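Local structure of malate dehydrogenase (Pyrococcus horikoshii, 1V9N) at residues 20-24 and 37-42; 85-89 and 118-122; 255-260 and 278-282. The protein catalyses the reversible, NAD-dependent oxidation of (S)-malate to oxaloacetate as a homodimer of the LDH2/MDH2 oxidoreductase family. All blocks are in the same frame, centred on the assembly; numbering follows the deposited sequence.

Contact 1. Residues 20-24 and 37-42; sequences FSFIV and AKIVAD
F20 and V24 on helix 16-29 face A41 and A37 on helix 34-49, the short segment axes passing 8.8 Å apart with their N-to-C directions at 135°. The two form a helical hairpin, a tilted antiparallel pair joined by a short connection, near the start of the chain. Its close fit centres on A41, whose small side chain points at the other helix and is met by three larger ones. The ring of F20 lies with one face over this methyl in a CH-pi contact, A41 CB sitting 4.0 Å from the ring centroid and 28° off the ring normal. CG of F20 is anti to the backbone N (chi1 -178°), which carries the ring out from the side of its helix and across to the neighbour. Beside it I23 brings its CG2 branch to 3.7 Å from A41 CB. One turn on from F20, V24 uses the CG2 methyl against A41 and has CG1 4.4 Å from A37 CB. K38 borders the patch with its CB near the ring, while the extended chain leads its amino end away. D42 OD1 is hydrogen-bonded to Y133 OH. F20 CE1 comes to 3.7 Å from D42 N, which lies oblique to the ring.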
# COMPACT_ATOMS: atom_id res chain seq x y z
N PHE A 20 25.46 -19.40 -6.14
CA PHE A 20 25.99 -18.08 -5.82
C PHE A 20 27.32 -17.80 -6.52
O PHE A 20 27.47 -16.77 -7.17
CB PHE A 20 26.20 -17.95 -4.31
CG PHE A 20 26.69 -16.60 -3.88
CD1 PHE A 20 25.80 -15.59 -3.53
CD2 PHE A 20 28.05 -16.32 -3.84
CE1 PHE A 20 26.25 -14.33 -3.15
CE2 PHE A 20 28.52 -15.06 -3.46
CZ PHE A 20 27.61 -14.07 -3.11
N SER A 21 28.28 -18.71 -6.36
CA SER A 21 29.60 -18.54 -6.96
C SER A 21 29.51 -18.51 -8.48
O SER A 21 30.29 -17.82 -9.14
CB SER A 21 30.54 -19.67 -6.52
OG SER A 21 30.06 -20.92 -6.96
N PHE A 22 28.56 -19.25 -9.03
CA PHE A 22 28.37 -19.27 -10.47
C PHE A 22 28.02 -17.87 -10.96
O PHE A 22 28.71 -17.31 -11.82
CB PHE A 22 27.25 -20.23 -10.84
CG PHE A 22 26.78 -20.09 -12.26
CD1 PHE A 22 27.61 -20.45 -13.32
CD2 PHE A 22 25.53 -19.56 -12.55
CE1 PHE A 22 27.20 -20.27 -14.63
CE2 PHE A 22 25.11 -19.38 -13.86
CZ PHE A 22 25.95 -19.74 -14.91
N ILE A 23 26.96 -17.30 -10.39
CA ILE A 23 26.52 -15.96 -10.75
C ILE A 23 27.67 -14.97 -10.67
O ILE A 23 27.86 -14.15 -11.58
CB ILE A 23 25.37 -15.47 -9.83
CG1 ILE A 23 24.14 -16.37 -10.00
CG2 ILE A 23 24.99 -14.02 -10.16
CD1 ILE A 23 23.05 -16.12 -8.98
N VAL A 24 28.43 -15.04 -9.59
CA VAL A 24 29.57 -14.14 -9.39
C VAL A 24 30.64 -14.33 -10.48
O VAL A 24 31.26 -13.36 -10.91
CB VAL A 24 30.20 -14.34 -7.99
CG1 VAL A 24 31.48 -13.53 -7.87
CG2 VAL A 24 29.21 -13.90 -6.91
N ALA A 37 28.96 -7.66 -7.96
CA ALA A 37 28.52 -8.97 -8.44
C ALA A 37 27.94 -9.77 -7.27
O ALA A 37 26.95 -10.50 -7.44
CB ALA A 37 29.70 -9.74 -9.05
N LYS A 38 28.55 -9.65 -6.11
CA LYS A 38 28.08 -10.35 -4.92
C LYS A 38 26.71 -9.84 -4.47
O LYS A 38 25.90 -10.60 -3.95
CB LYS A 38 29.11 -10.21 -3.78
CG LYS A 38 30.42 -10.91 -4.07
CD LYS A 38 31.39 -10.83 -2.90
CE LYS A 38 32.67 -11.60 -3.20
NZ LYS A 38 33.62 -11.59 -2.06
N ILE A 39 26.45 -8.54 -4.66
CA ILE A 39 25.16 -7.97 -4.29
C ILE A 39 24.08 -8.53 -5.21
O ILE A 39 23.01 -8.93 -4.76
CB ILE A 39 25.17 -6.43 -4.38
CG1 ILE A 39 26.07 -5.85 -3.29
CG2 ILE A 39 23.76 -5.89 -4.25
CD1 ILE A 39 26.35 -4.36 -3.45
N VAL A 40 24.36 -8.56 -6.51
CA VAL A 40 23.39 -9.09 -7.47
C VAL A 40 23.10 -10.56 -7.17
O VAL A 40 21.95 -10.98 -7.11
CB VAL A 40 23.92 -8.96 -8.92
CG1 VAL A 40 22.89 -9.53 -9.90
CG2 VAL A 40 24.19 -7.49 -9.24
N ALA A 41 24.16 -11.34 -6.97
CA ALA A 41 24.02 -12.76 -6.68
C ALA A 41 23.19 -12.98 -5.41
O ALA A 41 22.30 -13.83 -5.38
CB ALA A 41 25.40 -13.40 -6.53
N ASP A 42 23.49 -12.21 -4.37
CA ASP A 42 22.77 -12.30 -3.11
C ASP A 42 21.28 -12.08 -3.34
O ASP A 42 20.44 -12.82 -2.82
CB ASP A 42 23.30 -11.25 -2.13
CG ASP A 42 22.74 -11.41 -0.72
OD1 ASP A 42 22.91 -10.48 0.10
OD2 ASP A 42 22.15 -12.48 -0.43

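Contact 2. Residues 85-89 and 118-122; sequences PSYAL and GIVIA
Y87 to L89 run beside I119 to I121 as adjacent parallel strands, with S86 leading in from the loop before them; the segment axes are 4.7 Å apart and almost parallel. Three backbone hydrogen bonds join them. S86 O accepts from I119 N at 3.0 Å, with the donor tilted 32° from the carbonyl plane; I119 O then takes A88 N, and A88 O receives I121 N in a nearly straight bond (N-H...O angle 168°). The same carbonyls also draw CA-H...O contacts, among them Y87 CA to I119 O at 3.1 Å. Apolar side chains divide between the two faces. A88 CB lies 4.2 Å from V120 CG2 on the face packed by helix 97-115, where L107 and A108 reach them. Y87, L89, I119 and I121 occupy the other face: L89 CD1 bends back to 3.6 Å from I121 O, whereas the Y87 ring, with CG between the backbone N and the carbonyl carbon (chi1 84°), leads away from this partner strand and meets F290 of the second subunit. S86 OG is hydrogen-bonded to T115 OG1, at the end of that helix. Strand 87-91, helix 97-115 and strand 117-125 thus make a classic beta-alpha-beta crossover.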
# COMPACT_ATOMS: atom_id res chain seq x y z
N PRO A 85 18.54 15.81 5.84
CA PRO A 85 18.87 14.87 6.92
C PRO A 85 18.05 13.58 6.88
O PRO A 85 18.54 12.52 7.28
CB PRO A 85 18.58 15.70 8.18
CG PRO A 85 18.95 17.10 7.73
CD PRO A 85 18.29 17.16 6.37
N SER A 86 16.83 13.66 6.37
CA SER A 86 15.96 12.48 6.30
C SER A 86 15.55 12.02 4.90
O SER A 86 14.65 11.19 4.77
CB SER A 86 14.69 12.72 7.14
OG SER A 86 15.00 12.77 8.52
N TYR A 87 16.19 12.54 3.86
CA TYR A 87 15.82 12.11 2.51
C TYR A 87 16.92 12.35 1.49
O TYR A 87 17.88 13.09 1.74
CB TYR A 87 14.55 12.83 2.04
CG TYR A 87 14.81 14.21 1.46
CD1 TYR A 87 15.12 14.36 0.11
CD2 TYR A 87 14.79 15.35 2.26
CE1 TYR A 87 15.41 15.62 -0.43
CE2 TYR A 87 15.08 16.60 1.74
CZ TYR A 87 15.39 16.73 0.39
OH TYR A 87 15.66 17.97 -0.14
N ALA A 88 16.76 11.72 0.33
CA ALA A 88 17.69 11.89 -0.77
C ALA A 88 17.05 11.45 -2.08
O ALA A 88 16.21 10.54 -2.12
CB ALA A 88 18.97 11.10 -0.51
N LEU A 89 17.42 12.14 -3.15
CA LEU A 89 16.95 11.80 -4.49
C LEU A 89 18.22 11.36 -5.20
O LEU A 89 19.17 12.12 -5.34
CB LEU A 89 16.32 13.02 -5.17
CG LEU A 89 16.03 12.90 -6.67
CD1 LEU A 89 15.23 11.63 -6.95
CD2 LEU A 89 15.26 14.13 -7.13
N GLY A 118 14.08 7.84 7.15
CA GLY A 118 14.93 7.87 5.98
C GLY A 118 14.16 7.50 4.72
O GLY A 118 13.64 6.39 4.61
N ILE A 119 14.06 8.43 3.78
CA ILE A 119 13.36 8.19 2.53
C ILE A 119 14.28 8.48 1.36
O ILE A 119 14.70 9.62 1.14
CB ILE A 119 12.09 9.08 2.41
CG1 ILE A 119 11.05 8.62 3.42
CG2 ILE A 119 11.53 9.01 0.98
CD1 ILE A 119 9.79 9.48 3.47
N VAL A 120 14.62 7.44 0.61
CA VAL A 120 15.49 7.61 -0.54
C VAL A 120 14.75 7.14 -1.78
O VAL A 120 14.17 6.06 -1.79
CB VAL A 120 16.81 6.82 -0.39
CG1 VAL A 120 17.66 6.99 -1.64
CG2 VAL A 120 17.59 7.33 0.83
N ILE A 121 14.75 7.98 -2.80
CA ILE A 121 14.10 7.65 -4.05
C ILE A 121 15.14 7.68 -5.16
O ILE A 121 16.02 8.54 -5.18
CB ILE A 121 12.96 8.64 -4.33
CG1 ILE A 121 11.94 8.53 -3.19
CG2 ILE A 121 12.31 8.33 -5.66
CD1 ILE A 121 10.82 9.52 -3.25
N ALA A 122 15.04 6.73 -6.08
CA ALA A 122 16.01 6.65 -7.15
C ALA A 122 15.38 6.58 -8.53
O ALA A 122 14.32 5.98 -8.71
CB ALA A 122 16.93 5.44 -6.93

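Contact 3. Residues 255-260 and 278-282; sequences LSGILS and VCHFF
S256 and C279 meet where the end region of helix 242-258 lies against strand 278-285, a helix packed against the mixed sheet of the subunit. C279 CB approaches S256 O to 3.6 Å and also packs on the S256 side chain. Its sulfur, set beside the backbone N (chi1 -61°), touches G257 CA at 3.9 Å and S260 OG at 3.7 Å. Two residues along the strand, F281 turns to the same side: its CB is 3.6 Å from S256 OG, and its CD1 comes to 3.8 Å from L255 CB, with L255 O oblique to the ring. H280, between them, has its CB on the opposite side of the strand. Further out, S125 and T149 hydrogen-bond the two imidazole nitrogens of H280 and Y128 stacks on its ring; the H280 side chain lies about 7 Å from the bound NADPH. M148 and I121, on the flanking strands, border F281, while L255 and F281 also pack on I285 and M283 of the second subunit. The helix widens into a pi-type turn at 255-258, and the S260 hydroxyl folds back to donate to S256 O at 2.6 Å, in the carbonyl plane.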
# COMPACT_ATOMS: atom_id res chain seq x y z
N LEU A 255 5.20 7.65 -6.30
CA LEU A 255 6.28 7.75 -5.31
C LEU A 255 7.65 7.45 -5.91
O LEU A 255 8.66 7.99 -5.45
CB LEU A 255 6.00 6.81 -4.14
CG LEU A 255 4.76 7.16 -3.30
CD1 LEU A 255 4.51 6.08 -2.25
CD2 LEU A 255 4.95 8.51 -2.64
N SER A 256 7.68 6.60 -6.93
CA SER A 256 8.93 6.23 -7.58
C SER A 256 9.26 7.06 -8.81
O SER A 256 10.20 7.84 -8.81
CB SER A 256 8.88 4.75 -7.99
OG SER A 256 8.68 3.91 -6.86
N GLY A 257 8.48 6.87 -9.88
CA GLY A 257 8.74 7.56 -11.13
C GLY A 257 8.45 9.04 -11.24
O GLY A 257 9.29 9.78 -11.75
N ILE A 258 7.29 9.47 -10.77
CA ILE A 258 6.93 10.89 -10.86
C ILE A 258 7.71 11.78 -9.89
O ILE A 258 8.30 12.78 -10.29
CB ILE A 258 5.41 11.10 -10.61
CG1 ILE A 258 4.59 10.20 -11.53
CG2 ILE A 258 5.05 12.56 -10.87
CD1 ILE A 258 4.83 10.46 -13.02
N LEU A 259 7.72 11.40 -8.61
CA LEU A 259 8.42 12.19 -7.60
C LEU A 259 9.92 12.32 -7.81
O LEU A 259 10.52 13.33 -7.43
CB LEU A 259 8.15 11.59 -6.21
CG LEU A 259 8.77 12.28 -5.00
CD1 LEU A 259 8.26 13.73 -4.90
CD2 LEU A 259 8.41 11.50 -3.74
N SER A 260 10.54 11.31 -8.41
CA SER A 260 11.98 11.33 -8.64
C SER A 260 12.40 12.09 -9.89
O SER A 260 13.59 12.34 -10.10
CB SER A 260 12.50 9.90 -8.77
OG SER A 260 12.04 9.33 -9.98
N VAL A 278 14.21 2.67 -14.74
CA VAL A 278 13.39 2.02 -13.72
C VAL A 278 13.61 2.90 -12.49
O VAL A 278 14.73 3.37 -12.26
CB VAL A 278 13.88 0.59 -13.40
CG1 VAL A 278 13.05 0.01 -12.27
CG2 VAL A 278 13.77 -0.29 -14.64
N CYS A 279 12.56 3.15 -11.72
CA CYS A 279 12.68 3.99 -10.54
C CYS A 279 12.28 3.22 -9.28
O CYS A 279 11.44 2.33 -9.34
CB CYS A 279 11.82 5.24 -10.71
SG CYS A 279 12.30 6.29 -12.14
N HIS A 280 12.89 3.58 -8.15
CA HIS A 280 12.61 2.89 -6.90
C HIS A 280 12.28 3.86 -5.76
O HIS A 280 12.62 5.04 -5.82
CB HIS A 280 13.81 2.06 -6.44
CG HIS A 280 14.52 1.33 -7.55
ND1 HIS A 280 13.86 0.51 -8.44
CD2 HIS A 280 15.83 1.26 -7.87
CE1 HIS A 280 14.74 -0.04 -9.26
NE2 HIS A 280 15.94 0.41 -8.94
N PHE A 281 11.63 3.33 -4.73
CA PHE A 281 11.26 4.09 -3.54
C PHE A 281 11.74 3.28 -2.34
O PHE A 281 11.48 2.08 -2.25
CB PHE A 281 9.73 4.25 -3.47
CG PHE A 281 9.25 4.92 -2.20
CD1 PHE A 281 9.19 6.30 -2.10
CD2 PHE A 281 8.87 4.16 -1.10
CE1 PHE A 281 8.76 6.93 -0.93
CE2 PHE A 281 8.43 4.76 0.08
CZ PHE A 281 8.38 6.16 0.16
N PHE A 282 12.45 3.93 -1.42
CA PHE A 282 12.95 3.26 -0.22
C PHE A 282 12.59 4.11 0.98
O PHE A 282 12.77 5.33 0.97
CB PHE A 282 14.47 3.08 -0.29
CG PHE A 282 14.94 2.35 -1.52
CD1 PHE A 282 14.86 0.96 -1.60
CD2 PHE A 282 15.43 3.06 -2.61
CE1 PHE A 282 15.27 0.29 -2.76
CE2 PHE A 282 15.84 2.40 -3.77
CZ PHE A 282 15.76 1.01 -3.84

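Overall arrangement
The three contacts follow one another along the chain, each closing before the next opens. Contact 1 stands apart in the N-terminal helical pair, its centre 27 Å from that of contact 2 and 26 Å from that of contact 3, without touching either. Contacts 2 and 3 lie 11 Å apart between centres and belong to one mixed sheet: strand 117-125 pairs in parallel with strand 87-91 and antiparallel with strand 278-285. Probable backbone hydrogen bonds from F282 N to V120 O and from H280 N to A122 O join them directly. Both also touch the second subunit, which places this part of the sheet at the homodimer interface, while H280 links it to the surroundings of the bound NADPH.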